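Long-range contact in Aureochrome1 (PDB 3UE6), which binds flavin mononucleotide in a LOV domain of the PAS fold and senses blue light: residues Thr122-Phe127 / Val149-Ala154. Residues are numbered along the deposited sequence; the frame is centred on the assembly and turned at random.
Sequences TFWNLF and VSEDYA. With FMN (flavin mononucleotide), chain G.
Trp124 and Ala154 meet face-on: the alanine CB lies over one face of the indole, 4.3 Å from the centroid of its five-membered ring, a CH-pi contact displaced toward the rim. Trp124 holds its CG anti to its own carbonyl carbon (chi1 -76°), which lays the ring along the start of the helix. Next to it Val149 reaches across from the Trp124 side chain to that of Leu126, both on the same face of the strand, CG2 packing on Trp124 CB at 3.8 Å and CG1 on Leu126 CB at 3.9 Å. Farther out, Leu126 CD2 approaches Tyr153 CE2 more loosely, at 4.3 Å.

The backbones are tied at one residue pair. Val149 N donates to Trp124 O at 3.2 Å, somewhat bent at 147°, and a water bridges back, accepting from Trp124 N and donating to Val149 O. Ser150 then N-caps the helix, its OG accepting from Tyr153 N at 3.2 Å.

Asn125 turns away from the helix segment, and both it and Phe127 belong to the flavin pocket. The Phe127 ring lies with one face over FMN C4A, and Asn125 ND2 is 3.4 Å from FMN O4. An alanine in place of Phe127 would probably leave that part of the isoalloxazine without its aromatic cover and open a gap between strand and flavin. The Asn125 amide is held by its neighbours: ND2 is hydrogen-bonded to Asn115 OD1, which also bonds to FMN, and OD1 to Ser147 N.

Strand 122-133 thus runs between cofactor and helix, within the antiparallel PAS sheet between 109-116 and 139-145. Helix 151-161 packs on its flavin-distal side, where Val158 and Leu157 continue the contact with Trp124 and Leu126.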
loop_
_atom_site.group_PDB
_atom_site.type_symbol
_atom_site.label_atom_id
_atom_site.label_comp_id
_atom_site.label_asym_id
_atom_site.label_seq_id
_atom_site.Cartn_x
_atom_site.Cartn_y
_atom_site.Cartn_z
ATOM N N THR A 122 -20.539 -16.611 5.384
ATOM C CA THR A 122 -20.444 -15.211 5.766
ATOM C C THR A 122 -19.515 -14.976 6.945
ATOM O O THR A 122 -19.195 -15.892 7.703
ATOM C CB THR A 122 -21.824 -14.623 6.116
ATOM O OG1 THR A 122 -22.301 -15.210 7.332
ATOM C CG2 THR A 122 -22.811 -14.879 4.997
ATOM N N PHE A 123 -19.091 -13.727 7.089
ATOM C CA PHE A 123 -18.291 -13.303 8.226
ATOM C C PHE A 123 -18.448 -11.798 8.379
ATOM O O PHE A 123 -18.679 -11.096 7.395
ATOM C CB PHE A 123 -16.821 -13.677 8.017
ATOM C CG PHE A 123 -16.121 -12.856 6.968
ATOM C CD1 PHE A 123 -16.289 -13.133 5.621
ATOM C CD2 PHE A 123 -15.283 -11.815 7.332
ATOM C CE1 PHE A 123 -15.641 -12.378 4.656
ATOM C CE2 PHE A 123 -14.631 -11.060 6.374
ATOM C CZ PHE A 123 -14.811 -11.342 5.033
ATOM N N TRP A 124 -18.342 -11.299 9.606
ATOM C CA TRP A 124 -18.400 -9.858 9.818
ATOM C C TRP A 124 -17.046 -9.217 9.555
ATOM O O TRP A 124 -16.019 -9.680 10.054
ATOM C CB TRP A 124 -18.914 -9.518 11.214
ATOM C CG TRP A 124 -20.378 -9.695 11.314
ATOM C CD1 TRP A 124 -21.041 -10.835 11.665
ATOM C CD2 TRP A 124 -21.384 -8.725 11.035
ATOM N NE1 TRP A 124 -22.398 -10.631 11.636
ATOM C CE2 TRP A 124 -22.639 -9.326 11.242
ATOM C CE3 TRP A 124 -21.355 -7.381 10.629
ATOM C CZ2 TRP A 124 -23.842 -8.660 11.070
ATOM C CZ3 TRP A 124 -22.553 -6.713 10.454
ATOM C CH2 TRP A 124 -23.775 -7.350 10.673
ATOM N N ASN A 125 -17.055 -8.151 8.761
ATOM C CA ASN A 125 -15.827 -7.519 8.300
ATOM C C ASN A 125 -15.654 -6.091 8.808
ATOM O O ASN A 125 -16.381 -5.194 8.386
ATOM C CB ASN A 125 -15.794 -7.533 6.766
ATOM C CG ASN A 125 -14.509 -6.965 6.199
ATOM O OD1 ASN A 125 -13.561 -6.700 6.933
ATOM N ND2 ASN A 125 -14.469 -6.791 4.883
ATOM N N LEU A 126 -14.708 -5.886 9.725
ATOM C CA LEU A 126 -14.273 -4.532 10.087
ATOM C C LEU A 126 -13.297 -4.060 9.024
ATOM O O LEU A 126 -12.136 -4.471 8.983
ATOM C CB LEU A 126 -13.608 -4.468 11.465
ATOM C CG LEU A 126 -13.095 -3.073 11.869
ATOM C CD1 LEU A 126 -14.146 -1.997 11.604
ATOM C CD2 LEU A 126 -12.635 -3.024 13.325
ATOM N N PHE A 127 -13.784 -3.192 8.156
ATOM C CA PHE A 127 -13.082 -2.887 6.933
ATOM C C PHE A 127 -12.687 -1.400 6.888
ATOM O O PHE A 127 -13.522 -0.522 7.090
ATOM C CB PHE A 127 -13.969 -3.314 5.761
ATOM C CG PHE A 127 -13.887 -2.421 4.577
ATOM C CD1 PHE A 127 -12.763 -2.425 3.773
ATOM C CD2 PHE A 127 -14.950 -1.605 4.240
ATOM C CE1 PHE A 127 -12.689 -1.609 2.668
ATOM C CE2 PHE A 127 -14.884 -0.791 3.135
ATOM C CZ PHE A 127 -13.752 -0.792 2.346
ATOM N N VAL A 149 -14.050 -10.389 12.418
ATOM C CA VAL A 149 -14.230 -10.085 13.834
ATOM C C VAL A 149 -15.262 -11.013 14.468
ATOM O O VAL A 149 -16.096 -11.600 13.778
ATOM C CB VAL A 149 -14.654 -8.611 14.067
ATOM C CG1 VAL A 149 -13.537 -7.658 13.656
ATOM C CG2 VAL A 149 -15.936 -8.297 13.319
ATOM N N SER A 150 -15.191 -11.144 15.787
ATOM C CA SER A 150 -16.115 -11.991 16.526
ATOM C C SER A 150 -17.525 -11.405 16.543
ATOM O O SER A 150 -17.715 -10.204 16.358
ATOM C CB SER A 150 -15.620 -12.193 17.957
ATOM O OG SER A 150 -15.581 -10.967 18.659
ATOM N N GLU A 151 -18.510 -12.271 16.761
ATOM C CA GLU A 151 -19.902 -11.863 16.864
ATOM C C GLU A 151 -20.022 -10.743 17.891
ATOM O O GLU A 151 -20.749 -9.772 17.689
ATOM C CB GLU A 151 -20.761 -13.061 17.290
ATOM C CG GLU A 151 -22.219 -13.006 16.847
ATOM C CD GLU A 151 -22.420 -13.526 15.436
ATOM O OE1 GLU A 151 -21.426 -13.947 14.810
ATOM O OE2 GLU A 151 -23.573 -13.518 14.953
ATOM N N ASP A 152 -19.288 -10.888 18.989
ATOM C CA ASP A 152 -19.366 -9.964 20.115
ATOM C C ASP A 152 -18.802 -8.591 19.781
ATOM O O ASP A 152 -19.404 -7.569 20.104
ATOM C CB ASP A 152 -18.635 -10.549 21.321
ATOM C CG ASP A 152 -19.047 -11.975 21.605
ATOM O OD1 ASP A 152 -18.271 -12.897 21.275
ATOM O OD2 ASP A 152 -20.156 -12.177 22.146
ATOM N N TYR A 153 -17.631 -8.574 19.154
ATOM C CA TYR A 153 -17.008 -7.323 18.740
ATOM C C TYR A 153 -17.887 -6.628 17.700
ATOM O O TYR A 153 -18.051 -5.406 17.728
ATOM C CB TYR A 153 -15.608 -7.583 18.177
ATOM C CG TYR A 153 -14.739 -6.350 18.031
ATOM C CD1 TYR A 153 -14.978 -5.203 18.786
ATOM C CD2 TYR A 153 -13.684 -6.330 17.128
ATOM C CE1 TYR A 153 -14.180 -4.076 18.645
ATOM C CE2 TYR A 153 -12.886 -5.208 16.982
ATOM C CZ TYR A 153 -13.137 -4.087 17.739
ATOM O OH TYR A 153 -12.335 -2.977 17.582
ATOM N N ALA A 154 -18.462 -7.414 16.791
ATOM C CA ALA A 154 -19.322 -6.879 15.736
ATOM C C ALA A 154 -20.579 -6.214 16.286
ATOM O O ALA A 154 -20.988 -5.163 15.796
ATOM C CB ALA A 154 -19.691 -7.975 14.743
HETATM N N1 FMN G . -16.903 -3.326 0.337
HETATM C C2 FMN G . -17.167 -4.460 1.076
HETATM O O2 FMN G . -18.333 -4.795 1.297
HETATM N N3 FMN G . -16.124 -5.216 1.567
HETATM C C4 FMN G . -14.820 -4.849 1.323
HETATM O O4 FMN G . -13.894 -5.523 1.758
HETATM C C4A FMN G . -14.553 -3.709 0.576
HETATM N N5 FMN G . -13.249 -3.321 0.318
HETATM C C5A FMN G . -12.995 -2.185 -0.421
HETATM C C6 FMN G . -11.684 -1.806 -0.674
HETATM C C7 FMN G . -11.412 -0.663 -1.416
HETATM C C7M FMN G . -9.988 -0.259 -1.685
HETATM C C8 FMN G . -12.463 0.102 -1.909
HETATM C C8M FMN G . -12.166 1.333 -2.710
HETATM C C9 FMN G . -13.777 -0.278 -1.656
HETATM C C9A FMN G . -14.048 -1.424 -0.910
HETATM N N10 FMN G . -15.352 -1.823 -0.661
HETATM C C10 FMN G . -15.604 -2.949 0.086
HETATM C "C1'" FMN G . -16.525 -1.026 -1.146
HETATM C "C2'" FMN G . -16.994 -1.373 -2.549
HETATM O "O2'" FMN G . -15.889 -1.542 -3.402
HETATM C "C3'" FMN G . -17.886 -0.241 -3.051
HETATM O "O3'" FMN G . -17.171 0.975 -3.088
HETATM C "C4'" FMN G . -19.101 -0.102 -2.141
HETATM O "O4'" FMN G . -19.854 -1.291 -2.203
HETATM C "C5'" FMN G . -20.003 1.069 -2.519
HETATM O "O5'" FMN G . -20.088 1.185 -3.922
HETATM P P FMN G . -21.387 0.692 -4.740
HETATM O O1P FMN G . -21.500 -0.805 -4.566
HETATM O O2P FMN G . -21.225 1.008 -6.205
HETATM O O3P FMN G . -22.639 1.358 -4.225
HETATM O O HOH W 1 -17.421 -13.400 11.505
#